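PDB 4MLG: beta-xylosidase from Uncultured organism, which probably hydrolyses beta-1,4-linked xylosides to release xylose, as a family 43 glycoside hydrolase built on a five-bladed beta-propeller. Local coordinates for residues T243-Y248 and L265-G270; D87-N92 and G145-Y150; G43-M48 and K297-S302. One frame throughout, in Å; residues are numbered along the deposited sequence.

Contact 1: residues T243-Y248 and L265-G270; sequences THLICY and LTPVVG
Ile246 and Leu265 form the end of an antiparallel ladder between strands 246-251 and 258-265 of the propeller, just where the second strand gives way to the loop leading to 276-280. They are a hydrogen-bonded pair. Ile246 N donates to Leu265 O at 3.1 Å with an almost straight N-H...O angle of 171°, and Leu265 N returns the bond to Ile246 O at 3.2 Å; both carbonyls are met in their own planes, on a lone pair. The two side chains stand side by side on the same face of the sheet and point the same way, Ile246 CB and Leu265 CB 3.7 Å apart. Ile246 also rests on Thr273 and His275, on either side in sequence of the calcium ligand His274, and Leu265 on His288.

Beyond this pair the backbones stay close without further direct hydrogen bonds. The CA of Pro267 meets His244 O at 3.2 Å in a CA-H...O contact, while the proline ring touches two side chains: its CB meets His244 CB, and its CD meets Leu245 CD2 at 3.6 Å. Leu245 CG is anti to the carbonyl carbon (chi1 -54°), and from there the leucine runs alongside the proline in the same direction. The imidazole of His244 makes an edge-to-face contact with Trp271, immediately after Gly270. A water lies between the two backbones, 2.6 Å from His244 O and 2.9 Å from Thr266 O.

Pro267 has no N-H to offer the facing His244 carbonyl, although its nitrogen is close. Water and a CA-H donor therefore meet that oxygen where another ladder bond might have formed, and the regular pairing gives way to apolar contact between proline, leucine and the CB of the histidine.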
loop_
_atom_site.group_PDB
_atom_site.type_symbol
_atom_site.label_atom_id
_atom_site.label_comp_id
_atom_site.label_asym_id
_atom_site.label_seq_id
_atom_site.Cartn_x
_atom_site.Cartn_y
_atom_site.Cartn_z
ATOM N N THR A 243 -12.964 -11.169 23.436
ATOM C CA THR A 243 -13.088 -11.675 24.798
ATOM C C THR A 243 -12.834 -10.552 25.800
ATOM O O THR A 243 -12.909 -10.758 27.011
ATOM C CB THR A 243 -12.154 -12.867 25.070
ATOM O OG1 THR A 243 -10.830 -12.556 24.622
ATOM C CG2 THR A 243 -12.653 -14.107 24.342
ATOM N N HIS A 244 -12.530 -9.368 25.272
ATOM C CA HIS A 244 -12.449 -8.140 26.062
ATOM C C HIS A 244 -11.430 -8.201 27.204
ATOM O O HIS A 244 -11.669 -7.663 28.283
ATOM C CB HIS A 244 -13.832 -7.770 26.616
ATOM C CG HIS A 244 -14.939 -7.890 25.612
ATOM N ND1 HIS A 244 -15.488 -9.101 25.250
ATOM C CD2 HIS A 244 -15.601 -6.949 24.898
ATOM C CE1 HIS A 244 -16.437 -8.902 24.353
ATOM N NE2 HIS A 244 -16.526 -7.605 24.122
ATOM N N LEU A 245 -10.294 -8.847 26.960
ATOM C CA LEU A 245 -9.270 -8.993 27.989
ATOM C C LEU A 245 -7.989 -8.252 27.632
ATOM O O LEU A 245 -7.652 -8.101 26.457
ATOM C CB LEU A 245 -8.933 -10.469 28.207
ATOM C CG LEU A 245 -10.070 -11.437 28.512
ATOM C CD1 LEU A 245 -9.564 -12.866 28.451
ATOM C CD2 LEU A 245 -10.669 -11.140 29.873
ATOM N N ILE A 246 -7.278 -7.791 28.655
ATOM C CA ILE A 246 -5.914 -7.317 28.484
ATOM C C ILE A 246 -4.976 -8.321 29.144
ATOM O O ILE A 246 -4.815 -8.327 30.365
ATOM C CB ILE A 246 -5.700 -5.917 29.093
ATOM C CG1 ILE A 246 -6.549 -4.881 28.355
ATOM C CG2 ILE A 246 -4.231 -5.516 29.022
ATOM C CD1 ILE A 246 -6.094 -4.620 26.932
ATOM N N CYS A 247 -4.377 -9.186 28.331
ATOM C CA CYS A 247 -3.487 -10.221 28.840
ATOM C C CYS A 247 -2.038 -9.757 28.784
ATOM O O CYS A 247 -1.753 -8.645 28.338
ATOM C CB CYS A 247 -3.659 -11.514 28.043
ATOM S SG CYS A 247 -5.309 -12.250 28.161
ATOM N N TYR A 248 -1.124 -10.606 29.243
ATOM C CA TYR A 248 0.296 -10.284 29.181
ATOM C C TYR A 248 1.167 -11.533 29.137
ATOM O O TYR A 248 0.788 -12.590 29.646
ATOM C CB TYR A 248 0.708 -9.388 30.353
ATOM C CG TYR A 248 0.899 -10.118 31.663
ATOM C CD1 TYR A 248 2.172 -10.402 32.144
ATOM C CD2 TYR A 248 -0.192 -10.520 32.422
ATOM C CE1 TYR A 248 2.352 -11.066 33.342
ATOM C CE2 TYR A 248 -0.021 -11.185 33.621
ATOM C CZ TYR A 248 1.252 -11.455 34.077
ATOM O OH TYR A 248 1.427 -12.118 35.270
ATOM N N LEU A 265 -6.394 -7.107 32.841
ATOM C CA LEU A 265 -7.673 -6.413 32.938
ATOM C C LEU A 265 -8.847 -7.266 32.461
ATOM O O LEU A 265 -8.863 -7.745 31.327
ATOM C CB LEU A 265 -7.624 -5.105 32.144
ATOM C CG LEU A 265 -8.807 -4.155 32.326
ATOM C CD1 LEU A 265 -8.860 -3.650 33.758
ATOM C CD2 LEU A 265 -8.728 -2.995 31.344
ATOM N N THR A 266 -9.829 -7.446 33.340
ATOM C CA THR A 266 -11.076 -8.127 33.003
ATOM C C THR A 266 -11.919 -7.205 32.114
ATOM O O THR A 266 -11.630 -6.010 32.037
ATOM C CB THR A 266 -11.853 -8.494 34.284
ATOM O OG1 THR A 266 -12.136 -7.306 35.032
ATOM C CG2 THR A 266 -11.039 -9.448 35.144
ATOM N N PRO A 267 -12.945 -7.751 31.427
ATOM C CA PRO A 267 -13.785 -6.940 30.534
ATOM C C PRO A 267 -14.292 -5.634 31.141
ATOM O O PRO A 267 -14.639 -5.588 32.320
ATOM C CB PRO A 267 -14.960 -7.870 30.239
ATOM C CG PRO A 267 -14.353 -9.219 30.256
ATOM C CD PRO A 267 -13.291 -9.183 31.329
ATOM N N VAL A 268 -14.324 -4.584 30.326
ATOM C CA VAL A 268 -14.788 -3.275 30.766
ATOM C C VAL A 268 -16.051 -2.872 30.014
ATOM O O VAL A 268 -16.460 -3.546 29.067
ATOM C CB VAL A 268 -13.718 -2.192 30.534
ATOM C CG1 VAL A 268 -12.444 -2.528 31.294
ATOM C CG2 VAL A 268 -13.433 -2.040 29.047
ATOM N N VAL A 269 -16.668 -1.774 30.438
ATOM C CA VAL A 269 -17.830 -1.247 29.736
ATOM C C VAL A 269 -17.414 -0.767 28.352
ATOM O O VAL A 269 -16.634 0.178 28.217
ATOM C CB VAL A 269 -18.497 -0.096 30.508
ATOM C CG1 VAL A 269 -19.559 0.574 29.650
ATOM C CG2 VAL A 269 -19.102 -0.613 31.802
ATOM N N GLY A 270 -17.934 -1.428 27.325
ATOM C CA GLY A 270 -17.534 -1.154 25.959
ATOM C C GLY A 270 -16.881 -2.381 25.355
ATOM O O GLY A 270 -16.304 -3.198 26.071
HETATM O O HOH W 1 -10.487 -5.641 29.366
#

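Contact 2: residues D87-N92 and G145-Y150; sequences DVAFRN and GEYYMY
Ala89 and Tyr147 mark the closest backbone approach of strands 87-91 and 147-150, whose short axes run nearly antiparallel (172°) but come no nearer than 9.7 Å, too far for ladder bonds, and side chains span the interval. Tyr147 does most of this work. Its ring reaches across and Tyr147 OH donates to Phe90 O; the modelled 2.5 Å is very short, and the exact length is doubtful at this resolution. The methyl of Ala89 lies at the ring edge, near its plane, with CB 4.0 Å from Tyr147 CD1.

Over the ring lies Arg91. Its CG is anti to the backbone N (chi1 -171°), and the chain continues extended from CG to NE, sliding past the tyrosine in the opposite direction. CD sits above the ring in a CH-pi contact, 3.9 Å from the centroid of Tyr147. The guanidinium follows at a shallow tilt of 18° to the ring plane, bringing Arg91 NH1 to 3.4 Å from Tyr147 CD2, near the ring's CB end.

The two strands belong to different sheets of the propeller: 81-91 is an edge strand of one four-stranded sheet, whereas 147-151 pairs with 138-141 and 184-188 in another, so the tyrosine and arginine pack where two sheets adjoin. Nearer the start of the first strand, Asp87 accepts from Ile139 N, in strand 138-141 of the second sheet, and from His19 NE2.

Arg91 NH1 is hydrogen-bonded outside the two segments, and the arginine also packs on Glu190 and Met192; across this contact its polar approaches are long. Gly145 O lies over one guanidinium face, toward the rim, 3.9 Å from Arg91 NH2. Glu146 OE1 approaches near the plane, 4.0 Å from Arg91 NH2, beyond a salt bridge and probably only modestly attracted; it also forms a long, weak ion pair with Arg187.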
loop_
_atom_site.group_PDB
_atom_site.type_symbol
_atom_site.label_atom_id
_atom_site.label_comp_id
_atom_site.label_asym_id
_atom_site.label_seq_id
_atom_site.Cartn_x
_atom_site.Cartn_y
_atom_site.Cartn_z
ATOM N N ASP A 87 1.668 6.003 19.054
ATOM C CA ASP A 87 2.657 5.911 20.127
ATOM C C ASP A 87 3.834 6.847 19.848
ATOM O O ASP A 87 4.097 7.198 18.695
ATOM C CB ASP A 87 3.139 4.466 20.303
ATOM C CG ASP A 87 3.953 4.270 21.572
ATOM O OD1 ASP A 87 3.934 5.169 22.439
ATOM O OD2 ASP A 87 4.605 3.211 21.709
ATOM N N VAL A 88 4.534 7.252 20.905
ATOM C CA VAL A 88 5.606 8.239 20.789
ATOM C C VAL A 88 6.912 7.725 21.396
ATOM O O VAL A 88 6.899 7.037 22.416
ATOM C CB VAL A 88 5.203 9.569 21.470
ATOM C CG1 VAL A 88 6.326 10.593 21.382
ATOM C CG2 VAL A 88 3.932 10.121 20.844
ATOM N N ALA A 89 8.035 8.051 20.761
ATOM C CA ALA A 89 9.349 7.687 21.280
ATOM C C ALA A 89 10.312 8.867 21.226
ATOM O O ALA A 89 10.247 9.691 20.314
ATOM C CB ALA A 89 9.915 6.515 20.508
ATOM N N PHE A 90 11.210 8.940 22.202
ATOM C CA PHE A 90 12.199 10.011 22.254
ATOM C C PHE A 90 13.582 9.509 21.852
ATOM O O PHE A 90 14.135 8.611 22.487
ATOM C CB PHE A 90 12.249 10.627 23.655
ATOM C CG PHE A 90 13.286 11.702 23.806
ATOM C CD1 PHE A 90 13.118 12.935 23.196
ATOM C CD2 PHE A 90 14.428 11.482 24.557
ATOM C CE1 PHE A 90 14.070 13.930 23.333
ATOM C CE2 PHE A 90 15.386 12.472 24.697
ATOM C CZ PHE A 90 15.205 13.698 24.084
ATOM N N ARG A 91 14.132 10.093 20.793
ATOM C CA ARG A 91 15.465 9.733 20.323
ATOM C C ARG A 91 16.094 10.891 19.555
ATOM O O ARG A 91 15.397 11.640 18.866
ATOM C CB ARG A 91 15.404 8.483 19.442
ATOM C CG ARG A 91 16.764 7.904 19.077
ATOM C CD ARG A 91 16.622 6.629 18.260
ATOM N NE ARG A 91 17.896 5.935 18.085
ATOM C CZ ARG A 91 18.024 4.745 17.507
ATOM N NH1 ARG A 91 16.955 4.110 17.047
ATOM N NH2 ARG A 91 19.222 4.187 17.388
ATOM N N ASN A 92 17.411 11.035 19.690
ATOM C CA ASN A 92 18.168 12.074 18.994
ATOM C C ASN A 92 17.706 13.484 19.349
ATOM O O ASN A 92 17.802 14.400 18.532
ATOM C CB ASN A 92 18.107 11.867 17.477
ATOM C CG ASN A 92 18.493 10.460 17.065
ATOM O OD1 ASN A 92 19.467 9.898 17.567
ATOM N ND2 ASN A 92 17.724 9.880 16.151
ATOM N N GLY A 145 19.937 -0.168 23.238
ATOM C CA GLY A 145 20.178 1.102 22.581
ATOM C C GLY A 145 19.312 1.301 21.352
ATOM O O GLY A 145 19.197 2.413 20.837
ATOM N N GLU A 146 18.700 0.219 20.883
ATOM C CA GLU A 146 17.852 0.276 19.697
ATOM C C GLU A 146 16.396 0.556 20.058
ATOM O O GLU A 146 16.000 0.443 21.219
ATOM C CB GLU A 146 17.952 -1.030 18.905
ATOM C CG GLU A 146 19.370 -1.426 18.518
ATOM C CD GLU A 146 19.974 -0.522 17.459
ATOM O OE1 GLU A 146 19.219 0.222 16.796
ATOM O OE2 GLU A 146 21.211 -0.558 17.287
ATOM N N TYR A 147 15.603 0.922 19.056
ATOM C CA TYR A 147 14.178 1.169 19.247
ATOM C C TYR A 147 13.362 0.194 18.404
ATOM O O TYR A 147 13.569 0.084 17.196
ATOM C CB TYR A 147 13.825 2.613 18.879
ATOM C CG TYR A 147 14.244 3.644 19.906
ATOM C CD1 TYR A 147 13.297 4.402 20.582
ATOM C CD2 TYR A 147 15.585 3.855 20.202
ATOM C CE1 TYR A 147 13.673 5.346 21.521
ATOM C CE2 TYR A 147 15.971 4.794 21.142
ATOM C CZ TYR A 147 15.011 5.538 21.796
ATOM O OH TYR A 147 15.394 6.473 22.730
ATOM N N TYR A 148 12.435 -0.510 19.046
ATOM C CA TYR A 148 11.645 -1.534 18.367
ATOM C C TYR A 148 10.171 -1.146 18.255
ATOM O O TYR A 148 9.604 -0.557 19.177
ATOM C CB TYR A 148 11.781 -2.875 19.094
ATOM C CG TYR A 148 13.200 -3.399 19.167
ATOM C CD1 TYR A 148 13.691 -4.267 18.202
ATOM C CD2 TYR A 148 14.049 -3.025 20.202
ATOM C CE1 TYR A 148 14.986 -4.747 18.263
ATOM C CE2 TYR A 148 15.346 -3.500 20.270
ATOM C CZ TYR A 148 15.808 -4.361 19.300
ATOM O OH TYR A 148 17.099 -4.836 19.367
ATOM N N MET A 149 9.560 -1.474 17.120
ATOM C CA MET A 149 8.131 -1.247 16.923
ATOM C C MET A 149 7.356 -2.556 16.997
ATOM O O MET A 149 7.710 -3.534 16.340
ATOM C CB MET A 149 7.852 -0.568 15.579
ATOM C CG MET A 149 6.364 -0.527 15.219
ATOM S SD MET A 149 5.990 0.068 13.556
ATOM C CE MET A 149 6.350 1.812 13.728
ATOM N N TYR A 150 6.299 -2.566 17.800
ATOM C CA TYR A 150 5.394 -3.705 17.859
ATOM C C TYR A 150 4.036 -3.278 17.323
ATOM O O TYR A 150 3.418 -2.354 17.852
ATOM C CB TYR A 150 5.266 -4.224 19.292
ATOM C CG TYR A 150 6.584 -4.655 19.893
ATOM C CD1 TYR A 150 7.015 -5.972 19.798
ATOM C CD2 TYR A 150 7.402 -3.744 20.546
ATOM C CE1 TYR A 150 8.221 -6.368 20.340
ATOM C CE2 TYR A 150 8.610 -4.130 21.090
ATOM C CZ TYR A 150 9.015 -5.442 20.985
ATOM O OH TYR A 150 10.218 -5.827 21.528
#

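Contact 3: residues G43-M48 and K297-S302; sequences GDHFNM and KTWLRS. With SO4 (sulfate ion), chain N.
Phe46, which closes one turn of the chain, meets Arg301, which directly follows another: Phe46 holds CG anti to its carbonyl carbon (chi1 -69°), and the arginine chain bends at chi3 (-72°), which places NE. The two side chains cross at about a right angle, with ring and guanidinium planes inclined by 49°. Phe46 CE1 stands over the centre of the guanidinium, 3.5 Å above its plane, while CD1 of the same ring lies 3.6 Å from Arg301 NH2. Met48, its chain bent twice, comes to the rim of the guanidinium instead: the CE methyl lies in its plane, 3.7 Å from Arg301 NH2.

Both turns are type I, Gly43 to Phe46 and Lys297 to Leu300. His45 has CG in the crowded position between backbone N and carbonyl carbon, and offers its ring edge to the second turn, with CD2 3.8 Å from Trp299 CB and the methylene in the ring plane. That same CD2 lies over one face of Phe46, toward the rim. Thr298 adds its methyl, CG2 being 3.9 Å from Phe46 CZ. The loops before strands 50-56 and 302-308 are thus joined by side-chain packing.

The polar ends of Arg301 are held by other parts of the protein. NE forms a salt bridge with Asp32, and NH1 makes weak contacts with Asp15 and Thr272. A sulfate ion, probably from the crystallisation liquor, lies at the guanidinium edge, and Arg301 NH1 donates a weak bond to its O1 at 3.4 Å. A second sulfate sits near His45.

With aromatic carbon over one face, a methyl at the rim and Asp32 holding NE, the guanidinium is probably held in orientation; its probable positive charge is consistent with an anion collecting here, the Arg301 side chain being about 10 Å from the bound calcium.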
loop_
_atom_site.group_PDB
_atom_site.type_symbol
_atom_site.label_atom_id
_atom_site.label_comp_id
_atom_site.label_asym_id
_atom_site.label_seq_id
_atom_site.Cartn_x
_atom_site.Cartn_y
_atom_site.Cartn_z
ATOM N N GLY A 43 -15.353 -1.440 11.202
ATOM C CA GLY A 43 -14.976 -0.408 12.149
ATOM C C GLY A 43 -14.993 0.997 11.581
ATOM O O GLY A 43 -14.169 1.830 11.958
ATOM N N ASP A 44 -15.930 1.266 10.677
ATOM C CA ASP A 44 -16.069 2.602 10.101
ATOM C C ASP A 44 -16.490 3.628 11.152
ATOM O O ASP A 44 -16.183 4.814 11.028
ATOM C CB ASP A 44 -17.063 2.599 8.936
ATOM C CG ASP A 44 -16.445 2.109 7.640
ATOM O OD1 ASP A 44 -15.211 2.228 7.486
ATOM O OD2 ASP A 44 -17.192 1.610 6.771
ATOM N N HIS A 45 -17.189 3.169 12.187
ATOM C CA HIS A 45 -17.627 4.053 13.264
ATOM C C HIS A 45 -16.452 4.577 14.086
ATOM O O HIS A 45 -16.569 5.587 14.779
ATOM C CB HIS A 45 -18.649 3.357 14.166
ATOM C CG HIS A 45 -18.208 2.013 14.654
ATOM N ND1 HIS A 45 -18.318 0.871 13.891
ATOM C CD2 HIS A 45 -17.662 1.626 15.832
ATOM C CE1 HIS A 45 -17.856 -0.160 14.574
ATOM N NE2 HIS A 45 -17.453 0.271 15.756
ATOM N N PHE A 46 -15.321 3.882 14.009
ATOM C CA PHE A 46 -14.085 4.383 14.592
ATOM C C PHE A 46 -13.449 5.373 13.626
ATOM O O PHE A 46 -12.437 5.078 12.992
ATOM C CB PHE A 46 -13.118 3.237 14.891
ATOM C CG PHE A 46 -13.570 2.337 16.004
ATOM C CD1 PHE A 46 -13.571 2.783 17.315
ATOM C CD2 PHE A 46 -13.984 1.042 15.743
ATOM C CE1 PHE A 46 -13.983 1.957 18.343
ATOM C CE2 PHE A 46 -14.396 0.209 16.768
ATOM C CZ PHE A 46 -14.396 0.669 18.069
ATOM N N ASN A 47 -14.058 6.548 13.516
ATOM C CA ASN A 47 -13.638 7.541 12.538
ATOM C C ASN A 47 -12.916 8.717 13.185
ATOM O O ASN A 47 -13.272 9.872 12.956
ATOM C CB ASN A 47 -14.850 8.044 11.749
ATOM C CG ASN A 47 -14.464 8.723 10.450
ATOM O OD1 ASN A 47 -13.451 8.383 9.835
ATOM N ND2 ASN A 47 -15.269 9.689 10.025
ATOM N N MET A 48 -11.907 8.421 13.998
ATOM C CA MET A 48 -11.113 9.473 14.624
ATOM C C MET A 48 -10.329 10.236 13.562
ATOM O O MET A 48 -10.013 9.689 12.505
ATOM C CB MET A 48 -10.168 8.889 15.676
ATOM C CG MET A 48 -10.878 8.117 16.776
ATOM S SD MET A 48 -11.340 6.451 16.277
ATOM C CE MET A 48 -9.854 5.555 16.710
ATOM N N LYS A 297 -21.659 3.245 24.801
ATOM C CA LYS A 297 -21.339 3.451 23.392
ATOM C C LYS A 297 -19.879 3.116 23.091
ATOM O O LYS A 297 -18.970 3.838 23.499
ATOM C CB LYS A 297 -21.664 4.886 22.971
ATOM C CG LYS A 297 -23.132 5.251 23.132
ATOM C CD LYS A 297 -23.415 6.675 22.680
ATOM C CE LYS A 297 -24.882 7.030 22.880
ATOM N NZ LYS A 297 -25.188 8.425 22.462
ATOM N N THR A 298 -19.675 2.018 22.367
ATOM C CA THR A 298 -18.343 1.499 22.054
ATOM C C THR A 298 -17.405 2.528 21.420
ATOM O O THR A 298 -16.246 2.653 21.819
ATOM C CB THR A 298 -18.439 0.270 21.126
ATOM O OG1 THR A 298 -19.166 -0.774 21.787
ATOM C CG2 THR A 298 -17.055 -0.238 20.752
ATOM N N TRP A 299 -17.912 3.269 20.439
ATOM C CA TRP A 299 -17.091 4.215 19.688
ATOM C C TRP A 299 -16.840 5.517 20.448
ATOM O O TRP A 299 -16.178 6.421 19.939
ATOM C CB TRP A 299 -17.721 4.505 18.323
ATOM C CG TRP A 299 -19.117 5.035 18.408
ATOM C CD1 TRP A 299 -19.504 6.339 18.327
ATOM C CD2 TRP A 299 -20.314 4.271 18.597
ATOM N NE1 TRP A 299 -20.869 6.437 18.451
ATOM C CE2 TRP A 299 -21.390 5.181 18.619
ATOM C CE3 TRP A 299 -20.581 2.907 18.749
ATOM C CZ2 TRP A 299 -22.710 4.770 18.786
ATOM C CZ3 TRP A 299 -21.893 2.501 18.916
ATOM C CH2 TRP A 299 -22.941 3.430 18.933
ATOM N N LEU A 300 -17.371 5.608 21.663
ATOM C CA LEU A 300 -17.146 6.769 22.517
ATOM C C LEU A 300 -16.522 6.326 23.836
ATOM O O LEU A 300 -17.216 5.852 24.734
ATOM C CB LEU A 300 -18.454 7.513 22.777
ATOM C CG LEU A 300 -19.186 8.077 21.558
ATOM C CD1 LEU A 300 -20.452 8.798 21.989
ATOM C CD2 LEU A 300 -18.277 9.007 20.775
ATOM N N ARG A 301 -15.208 6.489 23.947
ATOM C CA ARG A 301 -14.465 5.954 25.079
ATOM C C ARG A 301 -13.814 7.051 25.915
ATOM O O ARG A 301 -13.348 8.056 25.383
ATOM C CB ARG A 301 -13.409 4.968 24.578
ATOM C CG ARG A 301 -13.990 3.794 23.805
ATOM C CD ARG A 301 -12.963 3.135 22.898
ATOM N NE ARG A 301 -12.630 3.966 21.744
ATOM C CZ ARG A 301 -11.803 3.598 20.770
ATOM N NH1 ARG A 301 -11.221 2.407 20.804
ATOM N NH2 ARG A 301 -11.557 4.421 19.760
ATOM N N SER A 302 -13.788 6.848 27.229
ATOM C CA SER A 302 -13.175 7.803 28.143
ATOM C C SER A 302 -11.988 7.155 28.841
ATOM O O SER A 302 -12.123 6.091 29.442
ATOM C CB SER A 302 -14.194 8.280 29.177
ATOM O OG SER A 302 -15.359 8.787 28.548
HETATM S S SO4 N . -8.428 0.614 17.942
HETATM O O1 SO4 N . -8.878 1.947 18.329
HETATM O O2 SO4 N . -7.700 0.001 19.049
HETATM O O3 SO4 N . -9.584 -0.210 17.601
HETATM O O4 SO4 N . -7.540 0.722 16.789
#

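Along the chain, 43-48 comes first and 297-302 last, so contact 3 spans the others; both segments of contact 2 precede contact 1. Contacts 1 and 2 share one mixed sheet, probably running over two blades, through strands 246-251, 258-265 and 147-151, yet lie on opposite sides of the chain's centre, their centres about 27 Å apart. Contact 3 lies about 17 Å from contact 1 and 28 Å from contact 2, centre to centre, and its nearest atoms approach contact 1 to about 4 Å. Together they join parts spread round the propeller and its calcium. Contact 3 brings early and late loops together, in keeping with a ring whose last sheet, containing 302-308, also takes in strand 5-6.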